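Local coordinates for eukaryotic translation initiation factor 2D (Homo sapiens, PDB 5W2F), which delivers tRNA to the P-site of the eukaryotic ribosome without needing GTP, this piece being its C-terminal region with the SWIB/MDM2 and SUI1 domains, at residues N173-L183 with Q194-P202. Residues are numbered along the deposited sequence; the frame is centred on the assembly and turned at random.
Sequences NQVHHLGWLLL and QGLEKALKP. With FMT (formic acid), chain C; FMT (formic acid), chain D.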
loop_
_atom_site.group_PDB
_atom_site.type_symbol
_atom_site.label_atom_id
_atom_site.label_comp_id
_atom_site.label_asym_id
_atom_site.label_seq_id
_atom_site.Cartn_x
_atom_site.Cartn_y
_atom_site.Cartn_z
ATOM N N ASN A 173 -1.509 24.970 16.277
ATOM C CA ASN A 173 -0.337 24.173 15.933
ATOM C C ASN A 173 -0.325 22.940 16.801
ATOM O O ASN A 173 0.050 22.991 17.981
ATOM C CB ASN A 173 0.912 25.008 16.113
ATOM C CG ASN A 173 2.174 24.283 15.687
ATOM O OD1 ASN A 173 2.193 23.049 15.601
ATOM N ND2 ASN A 173 3.242 25.045 15.436
ATOM N N GLN A 174 -0.753 21.819 16.213
ATOM C CA GLN A 174 -1.037 20.612 16.985
ATOM C C GLN A 174 -0.219 19.419 16.546
ATOM O O GLN A 174 -0.554 18.279 16.896
ATOM C CB GLN A 174 -2.532 20.278 16.906
ATOM C CG GLN A 174 -3.443 21.462 17.212
ATOM C CD GLN A 174 -3.292 22.034 18.617
ATOM O OE1 GLN A 174 -2.656 21.447 19.502
ATOM N NE2 GLN A 174 -3.913 23.191 18.830
ATOM N N VAL A 175 0.854 19.669 15.790
ATOM C CA VAL A 175 1.623 18.577 15.185
ATOM C C VAL A 175 2.123 17.574 16.234
ATOM O O VAL A 175 2.063 16.355 16.021
ATOM C CB VAL A 175 2.785 19.121 14.351
ATOM C CG1 VAL A 175 3.579 17.990 13.700
ATOM C CG2 VAL A 175 2.311 20.123 13.307
ATOM N N HIS A 176 2.588 18.086 17.366
ATOM C CA HIS A 176 3.076 17.221 18.447
ATOM C C HIS A 176 2.020 16.269 18.981
ATOM O O HIS A 176 2.325 15.134 19.333
ATOM C CB HIS A 176 3.708 18.049 19.561
ATOM C CG HIS A 176 2.800 19.081 20.155
ATOM N ND1 HIS A 176 2.383 20.193 19.450
ATOM C CD2 HIS A 176 2.236 19.176 21.388
ATOM C CE1 HIS A 176 1.595 20.925 20.224
ATOM N NE2 HIS A 176 1.512 20.344 21.415
ATOM N N HIS A 177 0.769 16.700 18.994
ATOM C CA HIS A 177 -0.312 15.821 19.417
ATOM C C HIS A 177 -0.581 14.710 18.403
ATOM O O HIS A 177 -0.968 13.600 18.789
ATOM C CB HIS A 177 -1.582 16.621 19.683
ATOM C CG HIS A 177 -1.467 17.555 20.845
ATOM N ND1 HIS A 177 -1.172 17.134 22.127
ATOM C CD2 HIS A 177 -1.609 18.900 20.912
ATOM C CE1 HIS A 177 -1.146 18.183 22.932
ATOM N NE2 HIS A 177 -1.427 19.264 22.224
ATOM N N LEU A 178 -0.402 15.005 17.117
ATOM C CA LEU A 178 -0.482 13.944 16.108
ATOM C C LEU A 178 0.656 12.945 16.262
ATOM O O LEU A 178 0.471 11.761 15.996
ATOM C CB LEU A 178 -0.482 14.486 14.677
ATOM C CG LEU A 178 -1.817 14.926 14.113
ATOM C CD1 LEU A 178 -2.769 13.738 14.010
ATOM C CD2 LEU A 178 -2.432 16.063 14.911
ATOM N N GLY A 179 1.840 13.414 16.639
ATOM C CA GLY A 179 2.921 12.485 16.941
ATOM C C GLY A 179 2.521 11.502 18.021
ATOM O O GLY A 179 2.682 10.286 17.862
ATOM N N TRP A 180 1.941 12.011 19.107
ATOM C CA TRP A 180 1.443 11.129 20.154
ATOM C C TRP A 180 0.416 10.136 19.603
ATOM O O TRP A 180 0.520 8.925 19.801
ATOM C CB TRP A 180 0.842 11.952 21.293
ATOM C CG TRP A 180 -0.052 11.153 22.176
ATOM C CD1 TRP A 180 0.331 10.252 23.121
ATOM C CD2 TRP A 180 -1.492 11.104 22.131
ATOM N NE1 TRP A 180 -0.772 9.668 23.693
ATOM C CE2 TRP A 180 -1.903 10.180 23.111
ATOM C CE3 TRP A 180 -2.463 11.778 21.387
ATOM C CZ2 TRP A 180 -3.250 9.901 23.356
ATOM C CZ3 TRP A 180 -3.811 11.478 21.612
ATOM C CH2 TRP A 180 -4.183 10.554 22.596
ATOM N N LEU A 181 -0.594 10.663 18.940
ATOM C CA LEU A 181 -1.712 9.838 18.518
ATOM C C LEU A 181 -1.259 8.755 17.555
ATOM O O LEU A 181 -1.599 7.576 17.720
ATOM C CB LEU A 181 -2.808 10.700 17.879
ATOM C CG LEU A 181 -4.089 9.950 17.460
ATOM C CD1 LEU A 181 -4.734 9.273 18.663
ATOM C CD2 LEU A 181 -5.102 10.845 16.757
ATOM N N LEU A 182 -0.497 9.143 16.541
ATOM C CA LEU A 182 -0.137 8.223 15.480
ATOM C C LEU A 182 0.994 7.277 15.863
ATOM O O LEU A 182 0.927 6.098 15.537
ATOM C CB LEU A 182 0.221 8.989 14.206
ATOM C CG LEU A 182 -0.884 9.869 13.658
ATOM C CD1 LEU A 182 -0.398 10.646 12.436
ATOM C CD2 LEU A 182 -2.170 9.114 13.325
ATOM N N LEU A 183 2.035 7.787 16.519
ATOM C CA LEU A 183 3.195 6.955 16.856
ATOM C C LEU A 183 3.010 6.183 18.140
ATOM O O LEU A 183 3.457 5.059 18.242
ATOM C CB LEU A 183 4.463 7.805 17.000
ATOM C CG LEU A 183 4.871 8.618 15.769
ATOM C CD1 LEU A 183 6.099 9.454 16.098
ATOM C CD2 LEU A 183 5.186 7.710 14.600
ATOM N N GLN A 194 4.509 12.058 7.361
ATOM C CA GLN A 194 5.208 13.285 6.943
ATOM C C GLN A 194 4.677 14.465 7.703
ATOM O O GLN A 194 3.478 14.601 7.869
ATOM C CB GLN A 194 5.047 13.514 5.421
ATOM C CG GLN A 194 5.807 12.449 4.642
ATOM C CD GLN A 194 5.802 12.656 3.135
ATOM O OE1 GLN A 194 6.800 12.357 2.482
ATOM N NE2 GLN A 194 4.695 13.163 2.576
ATOM N N GLY A 195 5.588 15.308 8.135
ATOM C CA GLY A 195 5.270 16.582 8.783
ATOM C C GLY A 195 5.580 16.654 10.269
ATOM O O GLY A 195 5.565 17.761 10.839
ATOM N N LEU A 196 5.898 15.525 10.898
ATOM C CA LEU A 196 6.178 15.565 12.331
ATOM C C LEU A 196 7.419 16.371 12.637
ATOM O O LEU A 196 7.562 16.913 13.759
ATOM C CB LEU A 196 6.308 14.169 12.929
ATOM C CG LEU A 196 5.031 13.349 12.914
ATOM C CD1 LEU A 196 5.333 11.919 13.304
ATOM C CD2 LEU A 196 3.982 13.978 13.825
ATOM N N GLU A 197 8.322 16.459 11.659
ATOM C CA GLU A 197 9.524 17.279 11.797
ATOM C C GLU A 197 9.258 18.789 11.931
ATOM O O GLU A 197 10.164 19.552 12.286
ATOM C CB GLU A 197 10.457 17.046 10.610
ATOM C CG GLU A 197 9.998 17.612 9.261
ATOM C CD GLU A 197 8.915 16.801 8.535
ATOM O OE1 GLU A 197 8.477 15.719 8.997
ATOM O OE2 GLU A 197 8.517 17.240 7.438
ATOM N N LYS A 198 8.014 19.220 11.674
ATOM C CA LYS A 198 7.641 20.615 11.786
ATOM C C LYS A 198 6.986 20.910 13.125
ATOM O O LYS A 198 6.514 22.032 13.335
ATOM C CB LYS A 198 6.699 21.060 10.657
ATOM C CG LYS A 198 6.998 20.610 9.247
ATOM C CD LYS A 198 8.243 21.214 8.693
ATOM C CE LYS A 198 8.440 20.757 7.249
ATOM N NZ LYS A 198 9.740 21.188 6.702
ATOM N N ALA A 199 6.924 19.928 14.031
ATOM C CA ALA A 199 6.310 20.162 15.335
ATOM C C ALA A 199 7.066 21.181 16.163
ATOM O O ALA A 199 8.282 21.350 16.006
ATOM C CB ALA A 199 6.221 18.873 16.133
ATOM N N LEU A 200 6.366 21.777 17.112
ATOM C CA LEU A 200 7.011 22.708 18.030
ATOM C C LEU A 200 8.108 22.073 18.881
ATOM O O LEU A 200 9.099 22.721 19.186
ATOM C CB LEU A 200 5.985 23.318 18.963
ATOM C CG LEU A 200 5.024 24.292 18.317
ATOM C CD1 LEU A 200 3.779 24.516 19.182
ATOM C CD2 LEU A 200 5.717 25.593 17.992
ATOM N N LYS A 201 7.898 20.827 19.267
ATOM C CA LYS A 201 8.755 20.157 20.239
ATOM C C LYS A 201 8.704 18.676 19.974
ATOM O O LYS A 201 7.685 18.215 19.480
ATOM C CB LYS A 201 8.257 20.433 21.661
ATOM C CG LYS A 201 6.754 20.239 21.862
ATOM C CD LYS A 201 6.253 20.849 23.167
ATOM C CE LYS A 201 4.749 21.080 23.122
ATOM N NZ LYS A 201 4.209 21.668 24.374
ATOM N N PRO A 202 9.787 17.926 20.329
ATOM C CA PRO A 202 9.767 16.453 20.225
ATOM C C PRO A 202 8.713 15.803 21.127
ATOM O O PRO A 202 8.241 16.455 22.066
ATOM C CB PRO A 202 11.171 16.029 20.672
ATOM C CG PRO A 202 12.022 17.251 20.598
ATOM C CD PRO A 202 11.121 18.445 20.700
HETATM C C FMT C . 0.798 14.739 23.370
HETATM O O1 FMT C . 1.150 13.889 24.180
HETATM O O2 FMT C . -0.494 14.804 23.070
HETATM C C FMT D . 2.713 29.026 16.452
HETATM O O1 FMT D . 2.767 27.839 16.228
HETATM O O2 FMT D . 3.136 29.830 15.495
HETATM O O HOH W 1 3.571 21.254 17.087
#
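The imidazole of His-176 lies between two neighbours: the CE methylene of Lys-201 sits over one face, near the rim, and CG of His-177 lies over the other. In the SUI1 domain, a mixed sheet with helices packed on it, this ring marks where the C-terminal tail, after edge strand 193-194, passes along helix 175-185. The lysine contact is CH-pi, with CE 3.9 Å from the ring centroid and 25° off the normal. It comes about because His-176 CG is wedged between its own N and carbonyl carbon (chi1 57°), while the lysine chain runs extended beyond CG across the ring. The His-177 ring in turn has NE2 of His-176 above one face; Gln-174 OE1 lies in plane at its edge, where ND1 also donates a nearly straight bond to O2 of a formic acid, probably from the crystallisation liquor.

No direct hydrogen bond joins the helix to the tail, and the polar link is indirect. One water donates to OD1 of Asn-173, accepts from the backbone N of Leu-200 and bonds ND1 of His-176 at 2.8 Å, so that Asn-173 and the His-176 ring are both tied to the tail backbone at Leu-200. The amide of Asn-173 turns its ND2 toward CG of Leu-200, 3.5 Å away, and ND2 also donates a hydrogen bond to O1 of a second formic acid.

Beside this polar patch the contact is apolar. Val-175 CG1, set trans to its backbone N (chi1 -179°), rests 3.7 Å from Ala-199 CB and also meets Gly-195 O; Val-175 packs on Leu-117 of strand 113-121 too, and Leu-196 on Ile-115. Leu-196 forks: CD1 meets Leu-183 CD1 tip to tip at 3.8 Å, and CD2 lies against bare backbone, 3.6 Å from Gly-179 N.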